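Local atomic coordinates of cell division control protein Cdc48 (Mycobacterium smegmatis, PDB entry 5E7P), a protein that probably binds and hydrolyses ATP as a Cdc48-type member of the AAA ATPase family, and is captured here with bound ADP. Residues A[497-500]-A[501-505]; A[509-513]-A[514-518]; A[59-62]-A[63-67]. One frame throughout, in Å; residues are numbered along the deposited sequence.

Contact 1 (A[497-500]-A[501-505]); sequences LTEA and VLWPL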
loop_
_atom_site.group_PDB
_atom_site.type_symbol
_atom_site.label_atom_id
_atom_site.label_comp_id
_atom_site.label_asym_id
_atom_site.label_seq_id
_atom_site.Cartn_x
_atom_site.Cartn_y
_atom_site.Cartn_z
ATOM N N LEU A 497 17.078 -16.168 -1.247
ATOM C CA LEU A 497 15.690 -15.877 -1.592
ATOM C C LEU A 497 15.540 -15.460 -3.051
ATOM O O LEU A 497 14.582 -15.852 -3.718
ATOM C CB LEU A 497 15.111 -14.802 -0.667
ATOM C CG LEU A 497 14.888 -15.216 0.789
ATOM C CD1 LEU A 497 14.123 -14.138 1.547
ATOM C CD2 LEU A 497 14.162 -16.551 0.864
ATOM N N THR A 498 16.482 -14.656 -3.537
ATOM C CA THR A 498 16.497 -14.249 -4.936
ATOM C C THR A 498 16.531 -15.477 -5.836
ATOM O O THR A 498 15.789 -15.562 -6.813
ATOM C CB THR A 498 17.711 -13.351 -5.259
ATOM O OG1 THR A 498 17.580 -12.100 -4.575
ATOM C CG2 THR A 498 17.796 -13.083 -6.746
ATOM N N GLU A 499 17.378 -16.438 -5.486
ATOM C CA GLU A 499 17.547 -17.636 -6.303
ATOM C C GLU A 499 16.396 -18.626 -6.141
ATOM O O GLU A 499 16.026 -19.314 -7.093
ATOM C CB GLU A 499 18.888 -18.308 -5.998
ATOM C CG GLU A 499 20.087 -17.407 -6.272
ATOM C CD GLU A 499 21.419 -18.133 -6.181
ATOM O OE1 GLU A 499 21.419 -19.364 -5.963
ATOM O OE2 GLU A 499 22.465 -17.466 -6.330
ATOM N N ALA A 500 15.826 -18.688 -4.944
ATOM C CA ALA A 500 14.753 -19.639 -4.665
ATOM C C ALA A 500 13.374 -19.111 -5.060
ATOM O O ALA A 500 12.469 -19.888 -5.358
ATOM C CB ALA A 500 14.766 -20.040 -3.196
ATOM N N VAL A 501 13.219 -17.792 -5.068
ATOM C CA VAL A 501 11.907 -17.195 -5.291
ATOM C C VAL A 501 11.834 -16.336 -6.550
ATOM O O VAL A 501 11.017 -16.593 -7.433
ATOM C CB VAL A 501 11.455 -16.361 -4.072
ATOM C CG1 VAL A 501 10.148 -15.643 -4.369
ATOM C CG2 VAL A 501 11.323 -17.249 -2.844
ATOM N N LEU A 502 12.681 -15.313 -6.630
ATOM C CA LEU A 502 12.627 -14.370 -7.747
ATOM C C LEU A 502 13.035 -14.982 -9.088
ATOM O O LEU A 502 12.333 -14.820 -10.084
ATOM C CB LEU A 502 13.463 -13.124 -7.453
ATOM C CG LEU A 502 12.892 -12.209 -6.371
ATOM C CD1 LEU A 502 13.638 -10.880 -6.344
ATOM C CD2 LEU A 502 11.403 -11.991 -6.581
ATOM N N TRP A 503 14.169 -15.676 -9.109
ATOM C CA TRP A 503 14.665 -16.299 -10.336
ATOM C C TRP A 503 13.658 -17.224 -11.042
ATOM O O TRP A 503 13.441 -17.076 -12.244
ATOM C CB TRP A 503 15.992 -17.029 -10.088
ATOM C CG TRP A 503 17.182 -16.130 -10.030
ATOM C CD1 TRP A 503 17.187 -14.766 -10.094
ATOM C CD2 TRP A 503 18.551 -16.531 -9.904
ATOM N NE1 TRP A 503 18.475 -14.294 -10.011
ATOM C CE2 TRP A 503 19.332 -15.358 -9.896
ATOM C CE3 TRP A 503 19.192 -17.771 -9.793
ATOM C CZ2 TRP A 503 20.719 -15.386 -9.782
ATOM C CZ3 TRP A 503 20.568 -17.797 -9.683
ATOM C CH2 TRP A 503 21.318 -16.613 -9.675
ATOM N N PRO A 504 13.043 -18.179 -10.312
ATOM C CA PRO A 504 12.092 -19.043 -11.023
ATOM C C PRO A 504 10.849 -18.315 -11.539
ATOM O O PRO A 504 10.372 -18.640 -12.628
ATOM C CB PRO A 504 11.705 -20.087 -9.967
ATOM C CG PRO A 504 12.045 -19.466 -8.663
ATOM C CD PRO A 504 13.248 -18.629 -8.923
ATOM N N LEU A 505 10.336 -17.353 -10.779
ATOM C CA LEU A 505 9.145 -16.613 -11.192
ATOM C C LEU A 505 9.431 -15.657 -12.348
ATOM O O LEU A 505 8.597 -15.473 -13.236
ATOM C CB LEU A 505 8.551 -15.845 -10.012
ATOM C CG LEU A 505 7.997 -16.711 -8.880
ATOM C CD1 LEU A 505 7.773 -15.886 -7.628
ATOM C CD2 LEU A 505 6.708 -17.391 -9.309
#
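Thr-498 O takes the N-H of Trp-503, five residues on (2.8 Å, 167° at the hydrogen), which opens helix 491-506 into a pi-type turn after the ordinary four-residue bond from Val-501 N to Leu-497 O. Pro-504, lacking an N-H to bond to the turn before, suits the kink that follows; its CG packs 3.4 Å from Ala-500 O. The indole of Trp-503 has CG beside its own backbone N (chi1 -79°), which folds the ring back along the preceding turn. Glu-499 runs alongside it, extended, with CG over the face of the six-membered ring, 3.6 Å from its centroid: a CH-pi contact. The carboxylate continues this flat packing, its plane 10° from that of the ring. Thr-498 comes in obliquely with its methyl, CG2 standing 3.5 Å from Trp-503 NE1, while OG1 bonds back to Lys-494 O. Leu-497 and Val-501 pack instead on helix 534-539 and strand 623-629, as aliphatic residues suit a buried face. Because OE1 of Glu-499 is in a salt bridge with Arg-495, the charge of the acid is probably balanced while its CG packs on the indole.

Contact 2 (A[509-513]-A[514-518]); sequences DTFSR and LGIDP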
loop_
_atom_site.group_PDB
_atom_site.type_symbol
_atom_site.label_atom_id
_atom_site.label_comp_id
_atom_site.label_asym_id
_atom_site.label_seq_id
_atom_site.Cartn_x
_atom_site.Cartn_y
_atom_site.Cartn_z
ATOM N N ASP A 509 10.150 -20.058 -18.395
ATOM C CA ASP A 509 10.449 -20.951 -19.513
ATOM C C ASP A 509 11.853 -21.538 -19.456
ATOM O O ASP A 509 12.048 -22.717 -19.755
ATOM C CB ASP A 509 10.242 -20.253 -20.858
ATOM C CG ASP A 509 10.525 -21.171 -22.038
ATOM O OD1 ASP A 509 9.645 -21.992 -22.380
ATOM O OD2 ASP A 509 11.625 -21.075 -22.621
ATOM N N THR A 510 12.827 -20.718 -19.081
ATOM C CA THR A 510 14.208 -21.183 -18.998
ATOM C C THR A 510 14.358 -22.284 -17.952
ATOM O O THR A 510 15.045 -23.276 -18.182
ATOM C CB THR A 510 15.185 -20.029 -18.712
ATOM O OG1 THR A 510 15.236 -19.165 -19.853
ATOM C CG2 THR A 510 16.584 -20.561 -18.433
ATOM N N PHE A 511 13.691 -22.117 -16.815
ATOM C CA PHE A 511 13.723 -23.129 -15.766
ATOM C C PHE A 511 13.089 -24.444 -16.220
ATOM O O PHE A 511 13.595 -25.520 -15.908
ATOM C CB PHE A 511 13.041 -22.614 -14.495
ATOM C CG PHE A 511 13.965 -21.868 -13.573
ATOM C CD1 PHE A 511 14.596 -20.707 -13.989
ATOM C CD2 PHE A 511 14.197 -22.328 -12.288
ATOM C CE1 PHE A 511 15.446 -20.019 -13.140
ATOM C CE2 PHE A 511 15.043 -21.646 -11.433
ATOM C CZ PHE A 511 15.668 -20.490 -11.858
ATOM N N SER A 512 11.993 -24.355 -16.965
ATOM C CA SER A 512 11.300 -25.553 -17.425
ATOM C C SER A 512 12.086 -26.296 -18.505
ATOM O O SER A 512 12.160 -27.526 -18.492
ATOM C CB SER A 512 9.897 -25.213 -17.932
ATOM O OG SER A 512 9.956 -24.424 -19.105
ATOM N N ARG A 513 12.676 -25.550 -19.433
ATOM C CA ARG A 513 13.415 -26.161 -20.534
ATOM C C ARG A 513 14.787 -26.665 -20.087
ATOM O O ARG A 513 15.423 -27.451 -20.788
ATOM C CB ARG A 513 13.551 -25.193 -21.715
ATOM C CG ARG A 513 14.537 -24.055 -21.496
ATOM C CD ARG A 513 14.433 -23.002 -22.592
ATOM N NE ARG A 513 14.664 -23.554 -23.925
ATOM C CZ ARG A 513 13.699 -23.810 -24.804
ATOM N NH1 ARG A 513 12.434 -23.562 -24.490
ATOM N NH2 ARG A 513 13.999 -24.314 -25.995
ATOM N N LEU A 514 15.236 -26.212 -18.919
ATOM C CA LEU A 514 16.491 -26.695 -18.347
ATOM C C LEU A 514 16.254 -27.902 -17.443
ATOM O O LEU A 514 17.199 -28.487 -16.909
ATOM C CB LEU A 514 17.205 -25.587 -17.564
ATOM C CG LEU A 514 17.917 -24.510 -18.384
ATOM C CD1 LEU A 514 18.632 -23.531 -17.475
ATOM C CD2 LEU A 514 18.888 -25.136 -19.371
ATOM N N GLY A 515 14.987 -28.264 -17.275
ATOM C CA GLY A 515 14.618 -29.391 -16.439
ATOM C C GLY A 515 14.761 -29.105 -14.957
ATOM O O GLY A 515 14.848 -30.024 -14.144
ATOM N N ILE A 516 14.800 -27.824 -14.603
ATOM C CA ILE A 516 14.831 -27.426 -13.203
ATOM C C ILE A 516 13.479 -27.731 -12.574
ATOM O O ILE A 516 12.438 -27.516 -13.195
ATOM C CB ILE A 516 15.125 -25.925 -13.049
ATOM C CG1 ILE A 516 16.371 -25.539 -13.847
ATOM C CG2 ILE A 516 15.290 -25.558 -11.578
ATOM C CD1 ILE A 516 17.635 -26.198 -13.355
ATOM N N ASP A 517 13.498 -28.248 -11.350
ATOM C CA ASP A 517 12.267 -28.518 -10.618
ATOM C C ASP A 517 11.454 -27.245 -10.432
ATOM O O ASP A 517 12.017 -26.154 -10.346
ATOM C CB ASP A 517 12.580 -29.130 -9.252
ATOM C CG ASP A 517 12.707 -30.638 -9.304
ATOM O OD1 ASP A 517 12.946 -31.183 -10.402
ATOM O OD2 ASP A 517 12.566 -31.281 -8.241
ATOM N N PRO A 518 10.121 -27.381 -10.387
ATOM C CA PRO A 518 9.251 -26.260 -10.016
ATOM C C PRO A 518 9.681 -25.711 -8.661
ATOM O O PRO A 518 10.210 -26.474 -7.854
ATOM C CB PRO A 518 7.872 -26.912 -9.912
ATOM C CG PRO A 518 7.940 -28.065 -10.856
ATOM C CD PRO A 518 9.349 -28.581 -10.756
#
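Phe-511 and Ile-516 meet across the C-terminal end of helix 508-513, which closes in a Schellman motif with the apolar contact between the residues joined by its outer bond that often accompanies it. The two side chains cross at a slant: methyl CG2 of Ile-516 reaches CD2 of Phe-511 at 3.5 Å, approaching the ring obliquely. With CG2 of Ile-516 opposite its own N (chi1 -51° for CG1), that branch is directed at the aromatic ring, while CG1 lies by Phe-511 O. Phe-511 also touches Trp-503 and Pro-504 of helix 491-506, so a large ring suits a place between the preceding helix and the turn.

The backbone explains why these residues come together. Ile-516 N reaches back to Phe-511 O (2.9 Å), and Gly-515 N bonds to Ser-512 O (3.2 Å) from well above the carbonyl plane. Gly-515 makes the reversal with a positive phi of 73°, a region readily entered without a side chain. Arg-621 NH2 holds Ile-516 O from outside.

On another side of the helix, Thr-510 and Leu-514 lie alongside each other and point the same way, with CG2 of Thr-510 3.7 Å from CD1 of Leu-514; the bond between Leu-514 N and Thr-510 O is weak. Ser-512 OG turns back to Asp-509 O, as the short hydroxyl side chain of a serine in a helix readily does; the same oxygen also accepts from Arg-513 N. Arg-513, bent at chi3 (-58°), brings NH1 to the syn side of Asp-509 OD2, a salt bridge of 3.2 Å.

Contact 3 (A[59-62]-A[63-67]); sequences ALTG and TRTTA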
loop_
_atom_site.group_PDB
_atom_site.type_symbol
_atom_site.label_atom_id
_atom_site.label_comp_id
_atom_site.label_asym_id
_atom_site.label_seq_id
_atom_site.Cartn_x
_atom_site.Cartn_y
_atom_site.Cartn_z
ATOM N N ALA A 59 3.323 14.550 13.454
ATOM C CA ALA A 59 2.432 15.501 14.093
ATOM C C ALA A 59 3.203 16.793 14.325
ATOM O O ALA A 59 4.334 16.767 14.805
ATOM C CB ALA A 59 1.916 14.943 15.406
ATOM N N LEU A 60 2.597 17.919 13.963
ATOM C CA LEU A 60 3.211 19.227 14.168
ATOM C C LEU A 60 2.339 20.065 15.092
ATOM O O LEU A 60 1.176 20.335 14.785
ATOM C CB LEU A 60 3.425 19.939 12.831
ATOM C CG LEU A 60 4.526 19.351 11.943
ATOM C CD1 LEU A 60 4.463 19.932 10.543
ATOM C CD2 LEU A 60 5.897 19.594 12.559
ATOM N N THR A 61 2.906 20.478 16.223
ATOM C CA THR A 61 2.117 21.102 17.280
ATOM C C THR A 61 2.655 22.451 17.744
ATOM O O THR A 61 3.781 22.553 18.231
ATOM C CB THR A 61 1.999 20.178 18.511
ATOM O OG1 THR A 61 1.532 18.886 18.104
ATOM C CG2 THR A 61 1.030 20.762 19.519
ATOM N N GLY A 62 1.838 23.486 17.581
ATOM C CA GLY A 62 2.096 24.781 18.180
ATOM C C GLY A 62 0.951 25.107 19.121
ATOM O O GLY A 62 0.783 24.453 20.150
ATOM N N THR A 63 0.149 26.106 18.765
ATOM C CA THR A 63 -1.073 26.383 19.513
ATOM C C THR A 63 -2.159 25.436 19.027
ATOM O O THR A 63 -3.165 25.226 19.706
ATOM C CB THR A 63 -1.545 27.839 19.348
ATOM O OG1 THR A 63 -1.865 28.093 17.974
ATOM C CG2 THR A 63 -0.462 28.806 19.802
ATOM N N ARG A 64 -1.937 24.869 17.844
ATOM C CA ARG A 64 -2.834 23.879 17.264
ATOM C C ARG A 64 -2.058 22.611 16.925
ATOM O O ARG A 64 -0.826 22.602 16.943
ATOM C CB ARG A 64 -3.483 24.422 15.989
ATOM C CG ARG A 64 -4.013 25.839 16.098
ATOM C CD ARG A 64 -4.613 26.283 14.777
ATOM N NE ARG A 64 -5.746 25.447 14.396
ATOM C CZ ARG A 64 -6.302 25.443 13.189
ATOM N NH1 ARG A 64 -7.332 24.648 12.933
ATOM N NH2 ARG A 64 -5.826 26.233 12.235
ATOM N N THR A 65 -2.784 21.547 16.603
ATOM C CA THR A 65 -2.161 20.297 16.191
ATOM C C THR A 65 -2.538 19.947 14.755
ATOM O O THR A 65 -3.719 19.869 14.412
ATOM C CB THR A 65 -2.555 19.127 17.117
ATOM O OG1 THR A 65 -2.045 19.362 18.436
ATOM C CG2 THR A 65 -1.986 17.818 16.591
ATOM N N THR A 66 -1.529 19.744 13.914
ATOM C CA THR A 66 -1.757 19.334 12.534
ATOM C C THR A 66 -0.834 18.173 12.182
ATOM O O THR A 66 -0.151 17.632 13.050
ATOM C CB THR A 66 -1.534 20.498 11.544
ATOM O OG1 THR A 66 -2.043 20.138 10.255
ATOM C CG2 THR A 66 -0.055 20.836 11.430
ATOM N N ALA A 67 -0.823 17.785 10.912
ATOM C CA ALA A 67 0.059 16.718 10.461
ATOM C C ALA A 67 0.568 16.970 9.046
ATOM O O ALA A 67 -0.120 17.573 8.222
ATOM C CB ALA A 67 -0.642 15.378 10.547
#
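Leu-60 and Thr-66 form an antiparallel hydrogen-bonded pair, each giving its N-H to the other's carbonyl. Both bonds are nearly straight at the hydrogen: Leu-60 N to Thr-66 O and Thr-66 N to Leu-60 O each measure 2.9 Å, although the first N-H meets its oxygen from above the carbonyl plane. A third bond, from Gly-62 N to Arg-64 O in the carbonyl plane, closes the turn. Weaker CA-H...O contacts supplement these, Thr-61 CA lying 3.3 Å from Arg-64 O and Ala-59 CA 3.5 Å from Thr-66 O.

The arrangement is a tight beta hairpin of strands 57-61 and 65-72 in the Cdc48 N-terminal domain, whose family belongs to the double-psi beta-barrel clan. Gly-62 suits the turn because its combination of phi -119° and psi -112° would bring a CB against Thr-63 N.

Apolar packing marks the face carrying Leu-60 and Thr-66. With OG1 of Thr-66 opposite its backbone N (chi1 -168°), CG2 falls between N and the carbonyl carbon and comes 3.9 Å from Leu-60 CB; helix 86-92 covers both residues, and Leu-60 also packs on Val-100 and Val-102.

On the face that bears Thr-61 and Thr-65, these beta-branched residues, well suited to extended strands, make a non-hydrogen-bonded pair. They lie side by side, pointing the same way, with Thr-61 CG2 3.5 Å from Thr-65 OG1. Arg-64, at the turn, hydrogen-bonds through NH1 to Gly-142 O.

Overall arrangement
Contact 3 comes first along the chain, in the N-terminal domain, followed by contact 1 and then contact 2. The last two are neighbours, with centres about 13 Å apart: helix 491-506 and helix 508-513 follow each other and pack together. The loop after the second helix leads into strand 521-525 of the parallel sheet of the second ATPase region, and contact 1 comes near the ADP bound to that region, the side chain of Leu-497 lying about 10 Å from the nucleotide. Contact 3 lies on the opposite side of the chain's centre, about 46 Å from contact 1 and about 58 Å from contact 2, centre to centre, so the N-terminal hairpin touches neither.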